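Local coordinates for protein amidohydrolase (Xanthomonas campestris pv. campestris, PDB 4DZH) that probably deaminates adenosine-type nucleosides such as 5'-methylthioadenosine, with a zinc ion held in the mouth of a TIM-barrel amidohydrolase fold, at residues P73-A78 with A355-G360; T133-E138 with L364-R369; N139-D144 with T168-S173; V159-I164 with A179-L184; H226-E231 with A263-Q268. One frame throughout, in Å; residues are numbered along the deposited sequence. Where two conformers were deposited one is given.

Contact 1: residues P73-A78 with A355-G360; sequences PGLVNA and AATLGG
V76 faces helix 349-363 with backbone and side chain together. Its amide N donates to A356 O at 2.8 Å, and the bond is almost straight, 171° at the hydrogen. A356 O is available for this because the helix widens into a pi-type turn here: G360 N, which in an alpha-helix would bond to A356 O, reaches back weakly to A355 O. The valine straddles the turn. V76 CG1, anti to the backbone N (chi1 175°), rests on the backbone of G360, 3.6 Å from G360 C, where no side chain holds it off. V76 CG2 sits 3.6 Å from T357 O. The case illustrates how a TIM barrel joins its inner strands to its outer helices, for strand 69-80 runs on directly to the zinc ligands H79 and H81. T357 has OG1 between its backbone N and carbonyl carbon (chi1 49°), which turns OG1 back to L353 O and leaves CG2 facing the strand. T357 CG2 lies 3.6 Å from G74 O and 3.8 Å from L75 CD2, crossing the leucine at a slant. L75 CD2 also brushes A356 CB. Water 1 lies 2.8 Å from both V76 O and A355 O.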
# COMPACT_ATOMS: atom_id res chain seq x y z
N PRO A 73 -13.69 14.53 -4.05
CA PRO A 73 -13.09 15.58 -3.20
C PRO A 73 -11.64 15.23 -2.90
O PRO A 73 -11.30 14.03 -2.88
CB PRO A 73 -13.90 15.49 -1.90
CG PRO A 73 -15.21 14.78 -2.27
CD PRO A 73 -14.74 13.78 -3.34
N GLY A 74 -10.83 16.27 -2.66
CA GLY A 74 -9.47 16.01 -2.22
C GLY A 74 -9.46 15.17 -0.96
O GLY A 74 -10.33 15.24 -0.10
N LEU A 75 -8.47 14.31 -0.86
CA LEU A 75 -8.26 13.56 0.36
C LEU A 75 -7.76 14.47 1.47
O LEU A 75 -6.98 15.42 1.27
CB LEU A 75 -7.27 12.44 0.12
CG LEU A 75 -7.70 11.47 -0.99
CD1 LEU A 75 -6.64 10.39 -1.22
CD2 LEU A 75 -9.13 10.86 -0.80
N VAL A 76 -8.22 14.17 2.68
CA VAL A 76 -7.88 14.96 3.86
C VAL A 76 -7.03 14.11 4.77
O VAL A 76 -7.49 13.07 5.31
CB VAL A 76 -9.18 15.42 4.56
CG1 VAL A 76 -8.84 16.15 5.88
CG2 VAL A 76 -10.01 16.33 3.64
N ASN A 77 -5.74 14.46 4.84
CA ASN A 77 -4.80 13.71 5.65
C ASN A 77 -4.87 14.29 7.05
O ASN A 77 -4.31 15.34 7.31
CB ASN A 77 -3.38 13.85 5.05
CG ASN A 77 -2.34 12.96 5.76
OD1 ASN A 77 -2.48 12.59 6.96
ND2 ASN A 77 -1.24 12.66 5.05
N ALA A 78 -5.56 13.59 7.93
CA ALA A 78 -5.96 14.18 9.20
C ALA A 78 -4.93 14.05 10.32
O ALA A 78 -5.26 14.32 11.50
CB ALA A 78 -7.34 13.56 9.63
N ALA A 355 -14.42 8.38 5.20
CA ALA A 355 -13.47 8.74 6.25
C ALA A 355 -12.33 9.60 5.70
O ALA A 355 -11.93 10.61 6.31
CB ALA A 355 -12.96 7.53 6.96
N ALA A 356 -11.80 9.20 4.54
CA ALA A 356 -10.69 9.91 3.90
C ALA A 356 -11.02 11.32 3.40
O ALA A 356 -10.10 12.11 3.09
CB ALA A 356 -10.16 9.08 2.73
N THR A 357 -12.32 11.67 3.32
CA THR A 357 -12.69 12.97 2.77
C THR A 357 -13.54 13.70 3.80
O THR A 357 -13.01 14.50 4.56
CB THR A 357 -13.47 12.82 1.44
OG1 THR A 357 -14.54 11.85 1.59
CG2 THR A 357 -12.48 12.38 0.33
N LEU A 358 -14.83 13.39 3.82
CA LEU A 358 -15.79 14.04 4.72
C LEU A 358 -15.46 13.77 6.19
O LEU A 358 -15.63 14.68 7.03
CB LEU A 358 -17.20 13.57 4.41
CG LEU A 358 -18.28 14.37 5.16
CD1 LEU A 358 -18.23 15.86 4.80
CD2 LEU A 358 -19.61 13.74 4.84
N GLY A 359 -15.00 12.55 6.55
CA GLY A 359 -14.62 12.28 7.94
C GLY A 359 -13.47 13.19 8.40
O GLY A 359 -13.47 13.79 9.49
N GLY A 360 -12.46 13.31 7.55
CA GLY A 360 -11.38 14.23 7.84
C GLY A 360 -11.84 15.68 7.88
O GLY A 360 -11.44 16.41 8.76
O HOH W 1 -9.43 11.80 6.87

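Contact 2: residues T133-E138 with L364-R369; sequences TTCVNE and LGFGDR
With SG anti to the backbone N of C135 (chi1 -171°) and the F366 ring swung to the side of its own backbone N (chi1 -65°), sulfur and ring are brought rim-on. C135 SG is 3.7 Å from F366 CD2 and equally near F366 CE2, so it meets a C-C bond of the rim, not a single corner. Measured from the ring normal the sulfur stands at 83°, practically in the plane: a sulfur-aromatic contact of the edge type. One face of the same ring has L364 O 3.8 Å above it, displaced toward the rim. L364 divides its two methyls along the strand. L364 CD2 enters between V136 O, at 3.5 Å, and C135 SG, at 3.8 Å; L364 CD1 lies 3.8 Å from N137 CB and spreads over the start of the amide. Thus the asparagine offers the loop its aliphatic part, while its ND2 is turned to A78 O on neighbouring strand 69-80. Buried side chains on both sides make this an apolar seam, with R156 and I370 also touching C135. G365, with positive phi, ends helix 349-363 in a Schellman motif, and that reversal sets L364 and F366 side by side against barrel strand 133-139.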
# COMPACT_ATOMS: atom_id res chain seq x y z
N THR A 133 -3.93 14.50 -2.15
CA THR A 133 -4.28 15.04 -0.83
C THR A 133 -4.29 16.56 -0.94
O THR A 133 -3.32 17.18 -1.47
CB THR A 133 -3.26 14.61 0.23
OG1 THR A 133 -3.39 13.20 0.44
CG2 THR A 133 -3.51 15.34 1.60
N THR A 134 -5.36 17.19 -0.41
CA THR A 134 -5.56 18.64 -0.58
C THR A 134 -5.69 19.43 0.75
O THR A 134 -5.77 20.68 0.75
CB THR A 134 -6.85 18.95 -1.39
OG1 THR A 134 -7.96 18.23 -0.81
CG2 THR A 134 -6.69 18.49 -2.82
N CYS A 135 -5.66 18.70 1.86
CA CYS A 135 -5.82 19.31 3.18
C CYS A 135 -5.07 18.46 4.22
O CYS A 135 -5.07 17.22 4.11
CB CYS A 135 -7.31 19.31 3.51
SG CYS A 135 -7.77 20.26 5.01
N VAL A 136 -4.49 19.13 5.23
CA VAL A 136 -3.81 18.41 6.30
C VAL A 136 -4.23 18.94 7.63
O VAL A 136 -4.74 20.08 7.73
CB VAL A 136 -2.27 18.57 6.25
CG1 VAL A 136 -1.74 17.80 5.11
CG2 VAL A 136 -1.84 20.05 6.17
N ASN A 137 -4.03 18.08 8.63
CA ASN A 137 -4.13 18.45 10.04
C ASN A 137 -2.71 18.36 10.55
O ASN A 137 -2.25 17.26 10.97
CB ASN A 137 -5.00 17.44 10.77
CG ASN A 137 -5.30 17.84 12.19
OD1 ASN A 137 -5.20 19.02 12.58
ND2 ASN A 137 -5.75 16.88 12.96
N GLU A 138 -2.01 19.50 10.52
CA GLU A 138 -0.57 19.57 10.78
C GLU A 138 -0.25 19.68 12.27
O GLU A 138 -0.93 20.36 13.03
CB GLU A 138 -0.01 20.82 10.08
CG GLU A 138 1.51 20.88 10.07
CD GLU A 138 2.18 19.67 9.40
OE1 GLU A 138 1.77 19.20 8.27
OE2 GLU A 138 3.16 19.21 9.98
N LEU A 364 -11.55 18.20 11.30
CA LEU A 364 -10.75 19.42 11.34
C LEU A 364 -11.65 20.65 11.47
O LEU A 364 -11.15 21.77 11.57
CB LEU A 364 -9.90 19.56 10.06
CG LEU A 364 -8.57 18.78 10.00
CD1 LEU A 364 -8.74 17.31 10.34
CD2 LEU A 364 -7.97 18.92 8.59
N GLY A 365 -12.96 20.45 11.52
CA GLY A 365 -13.90 21.56 11.59
C GLY A 365 -14.18 22.24 10.25
O GLY A 365 -14.70 23.39 10.20
N PHE A 366 -13.86 21.53 9.17
CA PHE A 366 -14.03 22.04 7.81
C PHE A 366 -15.20 21.34 7.09
O PHE A 366 -15.37 21.48 5.85
CB PHE A 366 -12.75 21.78 7.00
CG PHE A 366 -11.52 22.51 7.48
CD1 PHE A 366 -11.57 23.64 8.27
CD2 PHE A 366 -10.25 22.04 7.08
CE1 PHE A 366 -10.41 24.29 8.67
CE2 PHE A 366 -9.09 22.70 7.47
CZ PHE A 366 -9.16 23.82 8.28
N GLY A 367 -16.01 20.60 7.84
CA GLY A 367 -17.07 19.79 7.28
C GLY A 367 -18.06 20.57 6.43
O GLY A 367 -18.67 20.03 5.50
N ASP A 368 -18.27 21.85 6.76
CA ASP A 368 -19.20 22.64 5.99
C ASP A 368 -18.60 23.20 4.71
O ASP A 368 -19.33 23.68 3.83
CB ASP A 368 -19.77 23.78 6.85
CG ASP A 368 -20.65 23.28 7.98
OD1 ASP A 368 -21.20 22.16 7.85
OD2 ASP A 368 -20.81 24.02 8.97
N ARG A 369 -17.28 23.12 4.58
CA ARG A 369 -16.61 23.75 3.45
C ARG A 369 -15.95 22.77 2.47
O ARG A 369 -15.80 23.08 1.28
CB ARG A 369 -15.60 24.81 3.94
CG ARG A 369 -16.27 26.03 4.63
CD ARG A 369 -15.27 27.13 5.03
NE ARG A 369 -14.80 27.94 3.90
CZ ARG A 369 -13.52 28.10 3.58
NH1 ARG A 369 -12.58 27.49 4.31
NH2 ARG A 369 -13.18 28.86 2.55

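Contact 3: residues N139-D144 with T168-S173; sequences NYFFAD and TAWASS
F142 and W170 form the dense half of this contact. The indole, its CG anti to the backbone N (chi1 179°), extends under the turn that precedes helix 143-152 and takes backbone atoms on one face: F142 N is 3.3 Å above its plane, near the rim, and F142 CA makes a CH-pi contact, 3.7 Å from the centroid of the six-membered ring. The phenyl ring of F142 lies beside the indole, sliding past it in the opposite direction. The two planes make 58°, too oblique for either a stack or an edge-to-face pair, yet W170 CE3 stands over the phenyl face and comes to 3.7 Å from F142 CD2. F142 is the N-cap residue of the helix and has positive phi, which helps to place backbone and side chain about the same indole. D144, though partly exposed, slides past the indole obliquely, carboxylate and ring planes 57° apart, with OD1 3.2 Å from W170 CZ3. The base of the F141 ring is packed as well, CD1 resting 3.7 Å from W170 CB. Both segments belong to loops that follow barrel strands, 133-139 and 156-163, at the end of the barrel where the zinc lies. R180 of helix 174-188 adds a cation-pi contact to W170 and also bonds to its carbonyl. Toward T168 and A169 the fit slackens and solvent comes nearer. Partly exposed T168 has OG1 3.7 Å from F141 CE1 and hydrogen-bonded to Y177. A169, exposed, merely touches F142 CZ with its CB.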
# COMPACT_ATOMS: atom_id res chain seq x y z
N ASN A 139 0.84 19.01 12.67
CA ASN A 139 1.20 19.02 14.09
C ASN A 139 2.72 19.10 14.19
O ASN A 139 3.41 18.08 14.17
CB ASN A 139 0.65 17.70 14.67
CG ASN A 139 0.80 17.58 16.17
OD1 ASN A 139 1.64 18.20 16.77
ND2 ASN A 139 -0.02 16.70 16.78
N TYR A 140 3.27 20.32 14.23
CA TYR A 140 4.73 20.46 14.29
C TYR A 140 5.17 21.81 14.88
O TYR A 140 4.36 22.78 14.98
CB TYR A 140 5.42 20.26 12.93
CG TYR A 140 6.81 19.61 13.05
CD1 TYR A 140 6.94 18.26 13.43
CD2 TYR A 140 7.98 20.35 12.82
CE1 TYR A 140 8.17 17.68 13.54
CE2 TYR A 140 9.22 19.77 12.95
CZ TYR A 140 9.31 18.44 13.30
OH TYR A 140 10.55 17.83 13.41
N PHE A 141 6.45 21.85 15.29
CA PHE A 141 7.09 23.06 15.76
C PHE A 141 7.13 24.05 14.62
O PHE A 141 7.08 23.68 13.47
CB PHE A 141 8.51 22.73 16.25
CG PHE A 141 8.53 21.70 17.37
CD1 PHE A 141 8.25 22.07 18.67
CD2 PHE A 141 8.84 20.38 17.09
CE1 PHE A 141 8.26 21.14 19.70
CE2 PHE A 141 8.86 19.43 18.11
CZ PHE A 141 8.57 19.83 19.42
N PHE A 142 7.26 25.34 14.97
CA PHE A 142 7.31 26.38 13.93
C PHE A 142 6.05 26.38 13.06
O PHE A 142 6.13 26.55 11.84
CB PHE A 142 8.62 26.34 13.11
CG PHE A 142 9.84 26.62 13.95
CD1 PHE A 142 10.46 25.59 14.67
CD2 PHE A 142 10.32 27.92 14.08
CE1 PHE A 142 11.55 25.86 15.47
CE2 PHE A 142 11.41 28.19 14.88
CZ PHE A 142 12.03 27.16 15.57
N ALA A 143 4.92 26.27 13.75
CA ALA A 143 3.61 26.34 13.10
C ALA A 143 3.43 27.64 12.35
O ALA A 143 2.72 27.66 11.34
CB ALA A 143 2.48 26.16 14.13
N ASP A 144 4.09 28.72 12.81
CA ASP A 144 3.98 30.01 12.12
C ASP A 144 4.51 29.90 10.69
O ASP A 144 3.89 30.36 9.72
CB ASP A 144 4.68 31.14 12.90
CG ASP A 144 6.17 30.88 13.17
OD1 ASP A 144 6.64 29.72 13.13
OD2 ASP A 144 6.89 31.88 13.45
N THR A 168 12.21 23.56 23.71
CA THR A 168 12.70 23.24 22.37
C THR A 168 13.06 24.57 21.73
O THR A 168 12.87 25.64 22.33
CB THR A 168 11.62 22.59 21.51
OG1 THR A 168 10.50 23.49 21.42
CG2 THR A 168 11.17 21.26 22.10
N ALA A 169 13.55 24.51 20.50
CA ALA A 169 13.90 25.71 19.76
C ALA A 169 12.67 26.59 19.53
O ALA A 169 12.77 27.82 19.43
CB ALA A 169 14.51 25.31 18.43
N TRP A 170 11.51 25.95 19.44
CA TRP A 170 10.25 26.67 19.27
C TRP A 170 9.86 27.55 20.47
O TRP A 170 9.43 28.71 20.32
CB TRP A 170 9.15 25.66 18.95
CG TRP A 170 7.77 26.22 18.78
CD1 TRP A 170 6.66 25.84 19.48
CD2 TRP A 170 7.34 27.23 17.85
NE1 TRP A 170 5.57 26.55 19.05
CE2 TRP A 170 5.95 27.42 18.05
CE3 TRP A 170 7.99 28.02 16.89
CZ2 TRP A 170 5.20 28.33 17.31
CZ3 TRP A 170 7.23 28.93 16.15
CH2 TRP A 170 5.85 29.07 16.37
N ALA A 171 10.02 27.02 21.68
CA ALA A 171 9.60 27.72 22.87
C ALA A 171 10.28 27.07 24.08
O ALA A 171 10.39 25.84 24.17
CB ALA A 171 8.10 27.63 23.04
N SER A 172 10.74 27.89 25.01
CA SER A 172 11.48 27.33 26.14
C SER A 172 10.68 27.28 27.45
O SER A 172 11.14 26.72 28.46
CB SER A 172 12.82 28.05 26.30
OG SER A 172 12.63 29.40 26.67
N SER A 173 9.47 27.84 27.45
CA SER A 173 8.65 27.88 28.65
C SER A 173 7.18 27.71 28.31
O SER A 173 6.80 27.91 27.14
CB SER A 173 8.82 29.20 29.41
OG SER A 173 8.27 30.31 28.67

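Contact 4: residues V159-I164 with A179-L184; sequences VGAVII and ARAGEL
The amide N of L184 donates to R180 O at 2.9 Å, one of the regular helical bonds that hold this leucine facing strand 156-163. From there its CG extends anti to the backbone N (chi1 -176°) and CD2 becomes the methyl that does the touching. L184 CD2 lies 3.8 Å from V159 O and 4.1 Å from both V159 CG1 and A161 CB, so a single methyl spans the step between two residues that face the helix. V159 sends CG1 to meet it nearly at a right angle. One helical turn earlier the approach is closer still: A161 CB and A181 CB are 3.4 Å apart, tighter than ordinary van der Waals contact. Two small side chains opposed in this way let the axes of 159-163 and 179-184 approach to 8.0 Å, almost antiparallel at 166°. This is the first half of a beta-alpha-beta unit, in which helix 174-188 returns along the outside of the barrel before strand 194-200 takes its place beside 156-163. G160, between V159 and A161, adds almost nothing to the contact and bonds through its backbone to E138. The leucine also packs on A143 and A147 of helix 143-152, and on T196 of the next strand, while A181 touches F198. Immediately after L184 comes H185, which binds a zinc ion on the outside of the barrel together with L221.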
# COMPACT_ATOMS: atom_id res chain seq x y z
N VAL A 159 -3.68 24.02 11.27
CA VAL A 159 -2.28 24.04 11.71
C VAL A 159 -2.24 24.07 13.22
O VAL A 159 -2.85 24.95 13.85
CB VAL A 159 -1.54 25.27 11.14
CG1 VAL A 159 -0.11 25.34 11.71
CG2 VAL A 159 -1.49 25.19 9.63
N GLY A 160 -1.55 23.10 13.80
CA GLY A 160 -1.53 23.04 15.26
C GLY A 160 -0.38 23.78 15.92
O GLY A 160 0.77 23.70 15.45
N ALA A 161 -0.68 24.42 17.04
CA ALA A 161 0.33 25.07 17.86
C ALA A 161 0.71 24.06 18.95
O ALA A 161 -0.10 23.71 19.82
CB ALA A 161 -0.28 26.36 18.50
N VAL A 162 1.93 23.54 18.86
CA VAL A 162 2.40 22.55 19.83
C VAL A 162 2.43 23.09 21.27
O VAL A 162 2.94 24.20 21.52
CB VAL A 162 3.84 22.04 19.47
CG1 VAL A 162 4.36 21.08 20.53
CG2 VAL A 162 3.88 21.37 18.10
N ILE A 163 1.90 22.30 22.20
CA ILE A 163 2.05 22.59 23.62
C ILE A 163 2.74 21.37 24.26
O ILE A 163 2.27 20.23 24.10
CB ILE A 163 0.69 22.78 24.31
CG1 ILE A 163 -0.11 23.91 23.65
CG2 ILE A 163 0.87 22.97 25.83
CD1 ILE A 163 0.57 25.32 23.79
N ILE A 164 3.84 21.57 24.99
CA ILE A 164 4.56 20.45 25.59
C ILE A 164 5.31 21.00 26.81
O ILE A 164 5.62 22.21 26.87
CB ILE A 164 5.48 19.75 24.52
CG1 ILE A 164 6.01 18.41 25.03
CG2 ILE A 164 6.60 20.65 24.03
CD1 ILE A 164 6.72 17.63 23.95
N ALA A 179 2.12 31.73 24.13
CA ALA A 179 2.21 33.04 23.46
C ALA A 179 2.27 32.78 21.95
O ALA A 179 1.51 33.40 21.18
CB ALA A 179 3.44 33.80 23.91
N ARG A 180 3.15 31.87 21.52
CA ARG A 180 3.14 31.44 20.11
C ARG A 180 1.77 30.95 19.62
O ARG A 180 1.38 31.28 18.48
CB ARG A 180 4.17 30.35 19.79
CG ARG A 180 5.57 30.59 20.29
CD ARG A 180 6.35 31.51 19.43
NE ARG A 180 7.69 30.97 19.26
CZ ARG A 180 8.51 31.31 18.26
NH1 ARG A 180 8.11 32.21 17.36
NH2 ARG A 180 9.72 30.76 18.17
N ALA A 181 1.09 30.10 20.40
CA ALA A 181 -0.23 29.62 19.99
C ALA A 181 -1.17 30.79 19.77
O ALA A 181 -1.86 30.87 18.74
CB ALA A 181 -0.79 28.64 21.01
N GLY A 182 -1.18 31.73 20.72
CA GLY A 182 -2.05 32.88 20.59
C GLY A 182 -1.71 33.72 19.38
O GLY A 182 -2.60 34.22 18.69
N GLU A 183 -0.42 33.87 19.10
CA GLU A 183 -0.00 34.64 17.93
C GLU A 183 -0.47 33.95 16.64
O GLU A 183 -0.91 34.61 15.69
CB GLU A 183 1.51 34.84 17.91
CG GLU A 183 2.04 35.81 18.99
CD GLU A 183 3.56 35.78 19.14
OE1 GLU A 183 4.27 35.45 18.16
OE2 GLU A 183 4.05 36.09 20.26
N LEU A 184 -0.41 32.63 16.62
CA LEU A 184 -0.78 31.88 15.44
C LEU A 184 -2.26 32.07 15.18
O LEU A 184 -2.68 32.33 14.05
CB LEU A 184 -0.47 30.39 15.62
CG LEU A 184 -0.74 29.52 14.39
CD1 LEU A 184 0.28 29.75 13.26
CD2 LEU A 184 -0.83 28.03 14.78

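Contact 5: residues H226-E231 with A263-Q268; sequences HLHTHE and AVHMTQ. With ZN (zinc ion), chain E.
E231 lays its carboxylate flat on the imidazole of H265, the two planes only 10° apart, instead of bonding to it. OE2 stands 3.3 Å above the ring, displaced toward the rim; its approach to NE2 has too poor an angle for a hydrogen bond. The glutamate reaches this position because its chain is fully extended from CB onward (chi1 -179°). V264 CG1 lies over the centre of the opposite face, 3.6 Å from the plane, so the imidazole is sandwiched and its rotation restrained. At its edge, H265 NE2 meets water 2 at 2.7 Å, and that water binds the zinc ion. H228 NE2 binds the same ion at 2.2 Å; the two histidine rings lie rim to rim and almost coplanar. Beneath them strands 225-229 and 261-265 pair in parallel. L227 O is gripped from opposite faces by V264 N and T229 OG1, and V264 O accepts a hydrogen bond from T229 N. Beyond the ladder, H230 ND1 donates in its ring plane to Q268 O at 2.7 Å, and T267 OG1 reaches E231 O from above the carbonyl plane, also at 2.7 Å. H201 O holds H228 ND1, a second-shell bond that orients the ligand. H79, H81 and D316 complete a zinc site of the kind found in the amidohydrolase superfamily, four protein ligands and a water, at the C-terminal ends of TIM-barrel strands.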
# COMPACT_ATOMS: atom_id res chain seq x y z
N HIS A 226 -5.85 19.00 19.09
CA HIS A 226 -5.30 17.88 18.30
C HIS A 226 -4.29 17.10 19.16
O HIS A 226 -3.20 17.62 19.43
CB HIS A 226 -4.56 18.52 17.11
CG HIS A 226 -3.94 17.56 16.13
ND1 HIS A 226 -3.30 18.00 14.98
CD2 HIS A 226 -3.81 16.21 16.13
CE1 HIS A 226 -2.83 16.96 14.31
NE2 HIS A 226 -3.13 15.86 14.98
N LEU A 227 -4.63 15.88 19.57
CA LEU A 227 -3.88 15.18 20.62
C LEU A 227 -3.60 13.72 20.31
O LEU A 227 -4.53 12.91 20.14
CB LEU A 227 -4.67 15.27 21.93
CG LEU A 227 -4.17 14.51 23.15
CD1 LEU A 227 -2.90 15.14 23.63
CD2 LEU A 227 -5.23 14.56 24.29
N HIS A 228 -2.32 13.33 20.28
CA HIS A 228 -2.00 11.90 20.30
C HIS A 228 -2.58 11.24 21.55
O HIS A 228 -2.19 11.62 22.67
CB HIS A 228 -0.49 11.65 20.30
CG HIS A 228 0.25 12.21 19.13
ND1 HIS A 228 1.14 13.25 19.27
CD2 HIS A 228 0.34 11.80 17.84
CE1 HIS A 228 1.72 13.49 18.10
NE2 HIS A 228 1.25 12.63 17.21
N THR A 229 -3.46 10.25 21.38
CA THR A 229 -4.18 9.69 22.54
C THR A 229 -4.24 8.16 22.51
O THR A 229 -4.72 7.56 21.54
CB THR A 229 -5.63 10.22 22.55
OG1 THR A 229 -5.64 11.65 22.46
CG2 THR A 229 -6.39 9.81 23.85
N HIS A 230 -3.78 7.50 23.59
CA HIS A 230 -3.88 6.03 23.66
C HIS A 230 -3.19 5.32 22.48
O HIS A 230 -3.68 4.31 21.92
CB HIS A 230 -5.34 5.54 23.81
CG HIS A 230 -5.88 5.67 25.20
ND1 HIS A 230 -6.69 4.71 25.76
CD2 HIS A 230 -5.75 6.66 26.12
CE1 HIS A 230 -7.02 5.09 26.99
NE2 HIS A 230 -6.47 6.27 27.23
N GLU A 231 -2.03 5.85 22.12
CA GLU A 231 -1.28 5.31 21.01
C GLU A 231 -0.61 3.97 21.35
O GLU A 231 -0.43 3.10 20.50
CB GLU A 231 -0.24 6.35 20.54
CG GLU A 231 0.56 5.81 19.33
CD GLU A 231 1.55 6.80 18.77
OE1 GLU A 231 1.83 7.81 19.45
OE2 GLU A 231 2.01 6.57 17.62
N ALA A 263 -8.70 12.99 18.47
CA ALA A 263 -7.89 12.03 19.18
C ALA A 263 -7.17 11.13 18.19
O ALA A 263 -7.79 10.35 17.48
CB ALA A 263 -8.79 11.17 20.09
N VAL A 264 -5.85 11.22 18.19
CA VAL A 264 -5.07 10.50 17.17
C VAL A 264 -4.54 9.16 17.67
O VAL A 264 -4.08 9.03 18.82
CB VAL A 264 -3.92 11.39 16.71
CG1 VAL A 264 -3.16 10.72 15.54
CG2 VAL A 264 -4.48 12.75 16.26
N HIS A 265 -4.68 8.14 16.83
CA HIS A 265 -4.13 6.78 17.04
C HIS A 265 -5.13 5.87 17.71
O HIS A 265 -5.71 4.99 17.09
CB HIS A 265 -2.74 6.74 17.69
CG HIS A 265 -1.67 7.42 16.87
ND1 HIS A 265 -1.35 7.04 15.58
CD2 HIS A 265 -0.82 8.44 17.18
CE1 HIS A 265 -0.36 7.80 15.13
NE2 HIS A 265 -0.04 8.67 16.07
N MET A 266 -5.29 6.08 19.00
CA MET A 266 -6.37 5.43 19.73
C MET A 266 -6.35 3.91 19.51
O MET A 266 -7.40 3.32 19.19
CB MET A 266 -7.71 6.09 19.34
CG MET A 266 -7.85 7.57 19.75
SD MET A 266 -8.23 7.70 21.52
CE MET A 266 -10.03 7.89 21.42
N THR A 267 -5.18 3.27 19.66
CA THR A 267 -5.01 1.82 19.48
C THR A 267 -5.43 1.02 20.69
O THR A 267 -5.87 -0.13 20.58
CB THR A 267 -3.57 1.39 19.16
OG1 THR A 267 -2.71 1.73 20.23
CG2 THR A 267 -3.04 2.08 17.86
N GLN A 268 -5.25 1.62 21.86
CA GLN A 268 -5.57 0.95 23.12
C GLN A 268 -6.93 1.47 23.62
O GLN A 268 -6.97 2.54 24.24
CB GLN A 268 -4.51 1.32 24.15
CG GLN A 268 -3.05 1.08 23.76
CD GLN A 268 -2.76 -0.36 23.41
OE1 GLN A 268 -2.84 -1.25 24.27
NE2 GLN A 268 -2.42 -0.61 22.17
ZN ZN E . 1.88 11.92 15.26
O HOH W 2 2.29 10.11 16.08

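How the contacts relate
Contacts 1 and 2, with centres about 7 Å apart, flank neighbouring strands 69-80 and 133-139 and draw on helix 349-363 and the loop after it; along the chain their segments alternate. Nested inside both loops are contacts 3 and 4, centres about 8 Å apart and likewise interleaved, around strand 156-163 and helices 143-152 and 174-188. Contact 5 comes after these two, still nested, its centre about 18 to 21 Å from those of the others. Strand 133-139 links 69-80 to 156-163; contact 5 lies on later strands round the barrel, 225-229 and 261-265. The late helix 349-363 thus returns to the first barrel strand, closing a fold whose zinc ligands are distant in sequence.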